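Local structure of methyl-accepting/DNA response regulator (Bacillus cereus, 3D6W) at residues R60-A74 and L85-Y99. The protein probably binds DNA through this LytTR domain, as the output part of a response regulator in a phosphorelay signalling pathway. Sequence-based numbering, arbitrary orientation.
Sequences RCHRSFIVNVNHIKA and LSMDNGERVPVSQSY. With MG (magnesium ion), chain C; FMT (formic acid), chain E.
Ser86 O is gripped by two successive amides, Lys73 N at 2.7 Å and Ala74 N at 3.2 Å, both in its carbonyl plane: a classic beta bulge between antiparallel strands 72-76 and 83-87. Ser86 N returns a bond to Ala74 O, and Asp88 N donates to His71 O at 3.0 Å. Next to the bulge, Ile72 O binds a magnesium ion at 2.6 Å with two waters; OD2 of Asp88, also of this site, lies 3.7 Å from the ion, too far to coordinate directly. Met87, present as selenomethionine, starts away from segment 60-74, but bends at chi2 and chi3 (-57° and -67°) bring its CE to 3.6 Å from Val67 CG2. Leu85 CD1 meets Val67 CG1 tip to tip. Pro94 CD sits over one face of the Phe65 ring, 4.2 Å from its centroid. Ser96 N donates to Cys61 O. The Tyr99 ring covers His62 N toward its rim, its OH 3.8 Å above the centre of the Arg60 guanidinium, whose NE and NH2 donate to His62 O and Arg63 O and whose NH1 salt-bridges Glu50. The three-stranded sheet 72-76, 83-87, 92-95 thus packs against strands 58-62 and 65-68 of the five-stranded sheet, characteristic of the LytTR DNA-binding domain.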
ATOM      1  N   ARG A  60     -19.162 -11.693  -2.961  1.00 56.09           N
ATOM      2  CA  ARG A  60     -20.086 -12.807  -2.981  1.00 55.43           C
ATOM      3  C   ARG A  60     -20.451 -13.209  -4.416  1.00 55.43           C
ATOM      4  O   ARG A  60     -21.049 -12.445  -5.168  1.00 54.84           O
ATOM      5  CB  ARG A  60     -21.357 -12.473  -2.208  1.00 55.35           C
ATOM      6  CG  ARG A  60     -22.200 -13.695  -1.891  1.00 54.80           C
ATOM      7  CD  ARG A  60     -21.710 -14.409  -0.656  1.00 54.03           C
ATOM      8  NE  ARG A  60     -22.680 -15.395  -0.189  1.00 54.40           N
ATOM      9  CZ  ARG A  60     -23.668 -15.169   0.676  1.00 54.54           C
ATOM     10  NH1 ARG A  60     -23.851 -13.980   1.232  1.00 53.75           N
ATOM     11  NH2 ARG A  60     -24.459 -16.167   1.038  1.00 52.56           N
ATOM     12  N   CYS A  61     -20.091 -14.446  -4.770  1.00 55.76           N
ATOM     13  CA  CYS A  61     -20.292 -14.954  -6.117  1.00 55.48           C
ATOM     14  C   CYS A  61     -21.163 -16.197  -6.188  1.00 55.23           C
ATOM     15  O   CYS A  61     -21.423 -16.707  -7.264  1.00 55.26           O
ATOM     16  CB  CYS A  61     -18.931 -15.216  -6.761  1.00 55.58           C
ATOM     17  SG  CYS A  61     -17.961 -16.486  -5.994  1.00 53.65           S
ATOM     18  N   HIS A  62     -21.644 -16.651  -5.041  1.00 55.99           N
ATOM     19  CA  HIS A  62     -22.367 -17.908  -4.917  1.00 56.21           C
ATOM     20  C   HIS A  62     -22.893 -17.873  -3.497  1.00 56.71           C
ATOM     21  O   HIS A  62     -22.266 -17.265  -2.663  1.00 56.13           O
ATOM     22  CB  HIS A  62     -21.359 -19.040  -5.104  1.00 55.80           C
ATOM     23  CG  HIS A  62     -21.955 -20.409  -5.204  1.00 55.15           C
ATOM     24  ND1 HIS A  62     -22.485 -21.073  -4.118  1.00 55.71           N
ATOM     25  CD2 HIS A  62     -22.022 -21.275  -6.242  1.00 55.19           C
ATOM     26  CE1 HIS A  62     -22.862 -22.282  -4.485  1.00 57.18           C
ATOM     27  NE2 HIS A  62     -22.583 -22.438  -5.766  1.00 56.36           N
ATOM     28  N   ARG A  63     -24.028 -18.523  -3.218  1.00 58.44           N
ATOM     29  CA  ARG A  63     -24.609 -18.582  -1.859  1.00 59.37           C
ATOM     30  C   ARG A  63     -23.667 -19.181  -0.836  1.00 58.79           C
ATOM     31  O   ARG A  63     -23.846 -18.984   0.356  1.00 59.46           O
ATOM     32  CB  ARG A  63     -25.958 -19.347  -1.836  1.00 60.11           C
ATOM     33  CG  ARG A  63     -25.882 -20.843  -2.158  1.00 62.74           C
ATOM     34  CD  ARG A  63     -27.189 -21.618  -1.814  1.00 65.11           C
ATOM     35  NE  ARG A  63     -26.769 -22.880  -1.189  1.00 73.56           N
ATOM     36  CZ  ARG A  63     -26.969 -23.231   0.084  1.00 75.10           C
ATOM     37  NH1 ARG A  63     -27.690 -22.491   0.913  1.00 78.37           N
ATOM     38  NH2 ARG A  63     -26.468 -24.369   0.523  1.00 74.99           N
ATOM     39  N   SER A  64     -22.677 -19.914  -1.309  1.00 58.15           N
ATOM     40  CA  SER A  64     -21.706 -20.601  -0.454  1.00 58.67           C
ATOM     41  C   SER A  64     -20.256 -20.054  -0.546  1.00 58.50           C
ATOM     42  O   SER A  64     -19.383 -20.562   0.157  1.00 59.59           O
ATOM     43  CB  SER A  64     -21.721 -22.102  -0.820  1.00 58.55           C
ATOM     44  OG  SER A  64     -22.791 -22.791  -0.145  1.00 60.29           O
ATOM     45  N   PHE A  65     -20.000 -19.024  -1.366  1.00 58.22           N
ATOM     46  CA  PHE A  65     -18.633 -18.504  -1.588  1.00 58.03           C
ATOM     47  C   PHE A  65     -18.527 -17.010  -1.609  1.00 56.70           C
ATOM     48  O   PHE A  65     -19.338 -16.320  -2.253  1.00 56.67           O
ATOM     49  CB  PHE A  65     -18.076 -18.979  -2.931  1.00 59.19           C
ATOM     50  CG  PHE A  65     -17.826 -20.449  -2.984  1.00 60.22           C
ATOM     51  CD1 PHE A  65     -18.825 -21.319  -3.406  1.00 63.71           C
ATOM     52  CD2 PHE A  65     -16.592 -20.972  -2.588  1.00 60.70           C
ATOM     53  CE1 PHE A  65     -18.593 -22.745  -3.416  1.00 61.83           C
ATOM     54  CE2 PHE A  65     -16.349 -22.344  -2.611  1.00 62.73           C
ATOM     55  CZ  PHE A  65     -17.358 -23.233  -3.032  1.00 61.68           C
ATOM     56  N   ILE A  66     -17.496 -16.512  -0.919  1.00 55.10           N
ATOM     57  CA  ILE A  66     -16.965 -15.182  -1.165  1.00 53.34           C
ATOM     58  C   ILE A  66     -15.536 -15.332  -1.756  1.00 53.38           C
ATOM     59  O   ILE A  66     -14.698 -16.049  -1.218  1.00 51.87           O
ATOM     60  CB  ILE A  66     -16.922 -14.294   0.098  1.00 54.09           C
ATOM     61  CG1 ILE A  66     -18.334 -14.040   0.653  1.00 50.40           C
ATOM     62  CG2 ILE A  66     -16.139 -12.956  -0.209  1.00 54.22           C
ATOM     63  CD1 ILE A  66     -18.336 -13.408   1.973  1.00 50.41           C
ATOM     64  N   VAL A  67     -15.285 -14.672  -2.888  1.00 53.17           N
ATOM     65  CA  VAL A  67     -13.976 -14.732  -3.535  1.00 53.52           C
ATOM     66  C   VAL A  67     -13.195 -13.397  -3.389  1.00 53.87           C
ATOM     67  O   VAL A  67     -13.787 -12.269  -3.354  1.00 54.47           O
ATOM     68  CB  VAL A  67     -14.115 -15.196  -5.036  1.00 53.86           C
ATOM     69  CG1 VAL A  67     -14.657 -14.089  -5.935  1.00 50.91           C
ATOM     70  CG2 VAL A  67     -12.759 -15.734  -5.595  1.00 53.80           C
ATOM     71  N   ASN A  68     -11.878 -13.514  -3.290  1.00 53.60           N
ATOM     72  CA  ASN A  68     -10.968 -12.350  -3.412  1.00 54.29           C
ATOM     73  C   ASN A  68     -10.551 -12.225  -4.868  1.00 54.17           C
ATOM     74  O   ASN A  68      -9.828 -13.064  -5.370  1.00 53.52           O
ATOM     75  CB  ASN A  68      -9.717 -12.570  -2.533  1.00 54.77           C
ATOM     76  CG  ASN A  68      -8.857 -11.333  -2.389  1.00 53.31           C
ATOM     77  OD1 ASN A  68      -8.911 -10.453  -3.195  1.00 54.57           O
ATOM     78  ND2 ASN A  68      -8.025 -11.307  -1.362  1.00 52.58           N
ATOM     79  N   VAL A  69     -10.978 -11.152  -5.526  1.00 54.85           N
ATOM     80  CA  VAL A  69     -10.699 -10.950  -6.953  1.00 55.43           C
ATOM     81  C   VAL A  69      -9.199 -10.846  -7.214  1.00 56.62           C
ATOM     82  O   VAL A  69      -8.756 -11.043  -8.356  1.00 58.19           O
ATOM     83  CB  VAL A  69     -11.461  -9.711  -7.554  1.00 55.37           C
ATOM     84  CG1 VAL A  69     -12.981  -9.744  -7.151  1.00 55.16           C
ATOM     85  CG2 VAL A  69     -10.838  -8.420  -7.118  1.00 55.08           C
ATOM     86  N   ASN A  70      -8.399 -10.571  -6.175  1.00 56.08           N
ATOM     87  CA  ASN A  70      -6.959 -10.485  -6.366  1.00 56.16           C
ATOM     88  C   ASN A  70      -6.252 -11.808  -6.451  1.00 56.59           C
ATOM     89  O   ASN A  70      -5.080 -11.861  -6.825  1.00 56.78           O
ATOM     90  CB  ASN A  70      -6.341  -9.601  -5.288  1.00 55.78           C
ATOM     91  CG  ASN A  70      -6.798  -8.157  -5.431  1.00 57.60           C
ATOM     92  OD1 ASN A  70      -6.510  -7.498  -6.449  1.00 58.65           O
ATOM     93  ND2 ASN A  70      -7.566  -7.681  -4.455  1.00 56.66           N
ATOM     94  N   HIS A  71      -6.952 -12.881  -6.086  1.00 57.27           N
ATOM     95  CA  HIS A  71      -6.452 -14.233  -6.286  1.00 56.72           C
ATOM     96  C   HIS A  71      -7.073 -14.932  -7.451  1.00 56.36           C
ATOM     97  O   HIS A  71      -6.743 -16.064  -7.712  1.00 57.18           O
ATOM     98  CB  HIS A  71      -6.606 -15.036  -5.030  1.00 57.35           C
ATOM     99  CG  HIS A  71      -5.801 -14.496  -3.906  1.00 57.90           C
ATOM    100  ND1 HIS A  71      -4.497 -14.872  -3.687  1.00 63.49           N
ATOM    101  CD2 HIS A  71      -6.090 -13.571  -2.963  1.00 60.53           C
ATOM    102  CE1 HIS A  71      -4.020 -14.212  -2.641  1.00 62.23           C
ATOM    103  NE2 HIS A  71      -4.973 -13.416  -2.182  1.00 62.98           N
ATOM    104  N   ILE A  72      -7.943 -14.262  -8.186  1.00 56.78           N
ATOM    105  CA  ILE A  72      -8.510 -14.837  -9.410  1.00 57.01           C
ATOM    106  C   ILE A  72      -7.448 -14.773 -10.482  1.00 58.60           C
ATOM    107  O   ILE A  72      -6.873 -13.697 -10.744  1.00 59.44           O
ATOM    108  CB  ILE A  72      -9.795 -14.117  -9.926  1.00 56.64           C
ATOM    109  CG1 ILE A  72     -10.956 -14.309  -8.942  1.00 55.81           C
ATOM    110  CG2 ILE A  72     -10.220 -14.650 -11.329  1.00 55.58           C
ATOM    111  CD1 ILE A  72     -12.180 -13.511  -9.245  1.00 54.02           C
ATOM    112  N   LYS A  73      -7.207 -15.914 -11.120  1.00 59.67           N
ATOM    113  CA  LYS A  73      -6.349 -15.942 -12.293  1.00 61.42           C
ATOM    114  C   LYS A  73      -7.152 -15.666 -13.598  1.00 60.69           C
ATOM    115  O   LYS A  73      -6.757 -14.792 -14.392  1.00 61.22           O
ATOM    116  CB  LYS A  73      -5.600 -17.266 -12.356  1.00 61.67           C
ATOM    117  CG  LYS A  73      -4.724 -17.410 -13.572  1.00 64.57           C
ATOM    118  CD  LYS A  73      -3.758 -18.555 -13.396  1.00 66.39           C
ATOM    119  CE  LYS A  73      -3.800 -19.508 -14.569  1.00 71.85           C
ATOM    120  NZ  LYS A  73      -2.817 -19.056 -15.603  1.00 75.78           N
ATOM    121  N   ALA A  74      -8.268 -16.368 -13.789  1.00 59.58           N
ATOM    122  CA  ALA A  74      -9.082 -16.232 -15.005  1.00 59.98           C
ATOM    123  C   ALA A  74     -10.533 -16.547 -14.681  1.00 59.82           C
ATOM    124  O   ALA A  74     -10.811 -17.337 -13.763  1.00 59.65           O
ATOM    125  CB  ALA A  74      -8.588 -17.160 -16.150  1.00 59.20           C
ATOM    126  N   LEU A  85     -14.284 -19.782 -11.801  1.00 49.78           N
ATOM    127  CA  LEU A  85     -13.108 -18.971 -11.517  1.00 47.93           C
ATOM    128  C   LEU A  85     -11.927 -19.887 -11.333  1.00 47.39           C
ATOM    129  O   LEU A  85     -11.917 -20.776 -10.513  1.00 46.54           O
ATOM    130  CB  LEU A  85     -13.312 -18.114 -10.251  1.00 47.12           C
ATOM    131  CG  LEU A  85     -14.635 -17.337 -10.165  1.00 45.60           C
ATOM    132  CD1 LEU A  85     -14.721 -16.482  -8.896  1.00 36.85           C
ATOM    133  CD2 LEU A  85     -14.855 -16.534 -11.440  1.00 43.69           C
ATOM    134  N   SER A  86     -10.907 -19.637 -12.117  1.00 47.97           N
ATOM    135  CA  SER A  86      -9.608 -20.255 -11.958  1.00 48.07           C
ATOM    136  C   SER A  86      -8.814 -19.418 -10.977  1.00 45.91           C
ATOM    137  O   SER A  86      -8.536 -18.253 -11.262  1.00 45.30           O
ATOM    138  CB  SER A  86      -8.900 -20.245 -13.333  1.00 49.42           C
ATOM    139  OG  SER A  86      -7.788 -21.130 -13.387  1.00 55.91           O
HETATM  140  N   MSE A  87      -8.454 -19.998  -9.831  1.00 44.13           N
HETATM  141  CA  MSE A  87      -7.682 -19.299  -8.842  1.00 43.18           C
HETATM  142  C   MSE A  87      -6.176 -19.441  -9.123  1.00 44.86           C
HETATM  143  O   MSE A  87      -5.781 -20.334  -9.873  1.00 46.03           O
HETATM  144  CB  MSE A  87      -8.032 -19.763  -7.432  1.00 42.05           C
HETATM  145  CG  MSE A  87      -9.503 -19.757  -7.105  1.00 39.14           C
HETATM  146 SE   MSE A  87     -10.412 -18.064  -7.309  0.65 32.51          SE
HETATM  147  CE  MSE A  87      -9.517 -17.148  -5.917  1.00 25.61           C
ATOM    148  N   ASP A  88      -5.369 -18.554  -8.530  1.00 45.01           N
ATOM    149  CA  ASP A  88      -3.960 -18.531  -8.728  1.00 46.81           C
ATOM    150  C   ASP A  88      -3.256 -19.801  -8.246  1.00 47.90           C
ATOM    151  O   ASP A  88      -2.269 -20.202  -8.830  1.00 49.37           O
ATOM    152  CB  ASP A  88      -3.335 -17.351  -7.948  1.00 47.48           C
ATOM    153  CG  ASP A  88      -3.369 -16.046  -8.709  1.00 47.38           C
ATOM    154  OD1 ASP A  88      -3.605 -16.057  -9.933  1.00 48.80           O
ATOM    155  OD2 ASP A  88      -3.142 -14.996  -8.070  1.00 50.10           O
ATOM    156  N   ASN A  89      -3.700 -20.392  -7.143  1.00 48.07           N
ATOM    157  CA  ASN A  89      -3.128 -21.644  -6.646  1.00 47.90           C
ATOM    158  C   ASN A  89      -3.661 -22.943  -7.343  1.00 49.95           C
ATOM    159  O   ASN A  89      -3.428 -24.015  -6.871  1.00 50.38           O
ATOM    160  CB  ASN A  89      -3.404 -21.740  -5.157  1.00 45.44           C
ATOM    161  CG  ASN A  89      -4.852 -22.084  -4.852  1.00 39.40           C
ATOM    162  OD1 ASN A  89      -5.723 -22.038  -5.721  1.00 34.26           O
ATOM    163  ND2 ASN A  89      -5.113 -22.424  -3.626  1.00 29.72           N
ATOM    164  N   GLY A  90      -4.421 -22.830  -8.422  1.00 53.52           N
ATOM    165  CA  GLY A  90      -4.983 -23.970  -9.147  1.00 54.20           C
ATOM    166  C   GLY A  90      -6.397 -24.368  -8.757  1.00 56.18           C
ATOM    167  O   GLY A  90      -6.965 -25.302  -9.361  1.00 57.36           O
ATOM    168  N   GLU A  91      -6.974 -23.734  -7.727  1.00 56.93           N
ATOM    169  CA  GLU A  91      -8.322 -24.165  -7.301  1.00 56.95           C
ATOM    170  C   GLU A  91      -9.339 -23.557  -8.235  1.00 57.61           C
ATOM    171  O   GLU A  91      -8.979 -22.726  -9.064  1.00 58.02           O
ATOM    172  CB  GLU A  91      -8.648 -23.800  -5.871  1.00 56.78           C
ATOM    173  CG  GLU A  91      -7.676 -24.374  -4.865  1.00 57.08           C
ATOM    174  CD  GLU A  91      -8.145 -24.102  -3.451  1.00 57.47           C
ATOM    175  OE1 GLU A  91      -7.401 -23.478  -2.699  1.00 58.86           O
ATOM    176  OE2 GLU A  91      -9.279 -24.494  -3.090  1.00 59.86           O
ATOM    177  N   ARG A  92     -10.590 -23.995  -8.138  1.00 57.41           N
ATOM    178  CA  ARG A  92     -11.664 -23.339  -8.884  1.00 57.56           C
ATOM    179  C   ARG A  92     -12.804 -23.009  -7.956  1.00 56.61           C
ATOM    180  O   ARG A  92     -12.997 -23.652  -6.932  1.00 55.30           O
ATOM    181  CB  ARG A  92     -12.149 -24.149 -10.111  1.00 57.51           C
ATOM    182  CG  ARG A  92     -12.809 -25.504  -9.776  1.00 58.70           C
ATOM    183  CD  ARG A  92     -13.149 -26.327 -11.019  1.00 57.48           C
ATOM    184  NE  ARG A  92     -11.939 -26.583 -11.791  1.00 59.27           N
ATOM    185  CZ  ARG A  92     -11.058 -27.558 -11.547  1.00 57.86           C
ATOM    186  NH1 ARG A  92     -11.237 -28.422 -10.560  1.00 59.25           N
ATOM    187  NH2 ARG A  92      -9.998 -27.681 -12.322  1.00 52.87           N
ATOM    188  N   VAL A  93     -13.550 -21.986  -8.330  1.00 57.11           N
ATOM    189  CA  VAL A  93     -14.682 -21.513  -7.536  1.00 57.84           C
ATOM    190  C   VAL A  93     -15.803 -21.203  -8.494  1.00 58.17           C
ATOM    191  O   VAL A  93     -15.568 -20.548  -9.515  1.00 58.56           O
ATOM    192  CB  VAL A  93     -14.300 -20.244  -6.715  1.00 58.64           C
ATOM    193  CG1 VAL A  93     -15.525 -19.686  -5.994  1.00 58.11           C
ATOM    194  CG2 VAL A  93     -13.130 -20.553  -5.724  1.00 55.82           C
ATOM    195  N   PRO A  94     -17.028 -21.683  -8.203  1.00 58.02           N
ATOM    196  CA  PRO A  94     -18.136 -21.333  -9.056  1.00 57.04           C
ATOM    197  C   PRO A  94     -18.810 -19.971  -8.790  1.00 56.72           C
ATOM    198  O   PRO A  94     -18.989 -19.555  -7.664  1.00 55.21           O
ATOM    199  CB  PRO A  94     -19.122 -22.469  -8.798  1.00 56.88           C
ATOM    200  CG  PRO A  94     -18.877 -22.883  -7.417  1.00 56.55           C
ATOM    201  CD  PRO A  94     -17.443 -22.581  -7.110  1.00 58.06           C
ATOM    202  N   VAL A  95     -19.231 -19.316  -9.871  1.00 57.49           N
ATOM    203  CA  VAL A  95     -20.179 -18.220  -9.805  1.00 57.43           C
ATOM    204  C   VAL A  95     -21.522 -18.801 -10.270  1.00 57.84           C
ATOM    205  O   VAL A  95     -21.664 -19.221 -11.422  1.00 58.08           O
ATOM    206  CB  VAL A  95     -19.756 -16.980 -10.684  1.00 57.16           C
ATOM    207  CG1 VAL A  95     -20.648 -15.796 -10.376  1.00 56.72           C
ATOM    208  CG2 VAL A  95     -18.276 -16.628 -10.487  1.00 55.41           C
ATOM    209  N   SER A  96     -22.500 -18.844  -9.370  1.00 58.18           N
ATOM    210  CA  SER A  96     -23.752 -19.442  -9.679  1.00 57.67           C
ATOM    211  C   SER A  96     -24.576 -18.548 -10.591  1.00 59.98           C
ATOM    212  O   SER A  96     -24.344 -17.328 -10.705  1.00 61.04           O
ATOM    213  CB  SER A  96     -24.504 -19.762  -8.403  1.00 57.68           C
ATOM    214  OG  SER A  96     -24.871 -18.629  -7.648  1.00 54.88           O
ATOM    215  N   GLN A  97     -25.531 -19.174 -11.267  1.00 62.13           N
ATOM    216  CA  GLN A  97     -26.505 -18.498 -12.099  1.00 63.68           C
ATOM    217  C   GLN A  97     -27.182 -17.327 -11.421  1.00 63.20           C
ATOM    218  O   GLN A  97     -27.521 -16.365 -12.083  1.00 63.88           O
ATOM    219  CB  GLN A  97     -27.596 -19.478 -12.534  1.00 63.98           C
ATOM    220  CG  GLN A  97     -28.808 -18.861 -13.225  1.00 65.68           C
ATOM    221  CD  GLN A  97     -29.632 -19.950 -13.898  1.00 69.25           C
ATOM    222  OE1 GLN A  97     -29.939 -19.884 -15.103  1.00 77.40           O
ATOM    223  NE2 GLN A  97     -29.967 -20.989 -13.125  1.00 77.67           N
ATOM    224  N   SER A  98     -27.391 -17.417 -10.114  1.00 62.68           N
ATOM    225  CA  SER A  98     -28.163 -16.437  -9.425  1.00 62.54           C
ATOM    226  C   SER A  98     -27.315 -15.205  -9.033  1.00 62.49           C
ATOM    227  O   SER A  98     -27.854 -14.097  -8.861  1.00 63.19           O
ATOM    228  CB  SER A  98     -28.904 -17.092  -8.262  1.00 62.74           C
ATOM    229  OG  SER A  98     -28.408 -16.705  -7.014  1.00 66.44           O
ATOM    230  N   TYR A  99     -26.001 -15.397  -8.946  1.00 61.58           N
ATOM    231  CA  TYR A  99     -25.038 -14.321  -8.723  1.00 60.92           C
ATOM    232  C   TYR A  99     -24.306 -13.833  -9.985  1.00 60.08           C
ATOM    233  O   TYR A  99     -23.576 -12.839  -9.943  1.00 60.11           O
ATOM    234  CB  TYR A  99     -23.995 -14.787  -7.717  1.00 60.45           C
ATOM    235  CG  TYR A  99     -24.492 -14.748  -6.305  1.00 61.16           C
ATOM    236  CD1 TYR A  99     -25.261 -15.779  -5.789  1.00 61.60           C
ATOM    237  CD2 TYR A  99     -24.232 -13.663  -5.494  1.00 59.09           C
ATOM    238  CE1 TYR A  99     -25.698 -15.739  -4.503  1.00 61.32           C
ATOM    239  CE2 TYR A  99     -24.643 -13.644  -4.231  1.00 59.27           C
ATOM    240  CZ  TYR A  99     -25.363 -14.670  -3.733  1.00 60.11           C
ATOM    241  OH  TYR A  99     -25.812 -14.592  -2.452  1.00 62.07           O
TER
HETATM  242 MG    MG C 301      -4.697 -12.410 -10.271  1.00 62.66          MG
HETATM  243  C   FMT E 304     -26.929 -19.832  -5.340  1.00 46.32           C
HETATM  244  O1  FMT E 304     -27.481 -20.199  -6.405  1.00 47.22           O
HETATM  245  O2  FMT E 304     -25.884 -19.149  -5.386  1.00 45.29           O
HETATM  246  O   HOH W   1      -5.773 -12.348 -12.572  1.00 57.08           O
HETATM  247  O   HOH W   2      -3.499 -10.545 -11.520  1.00 47.62           O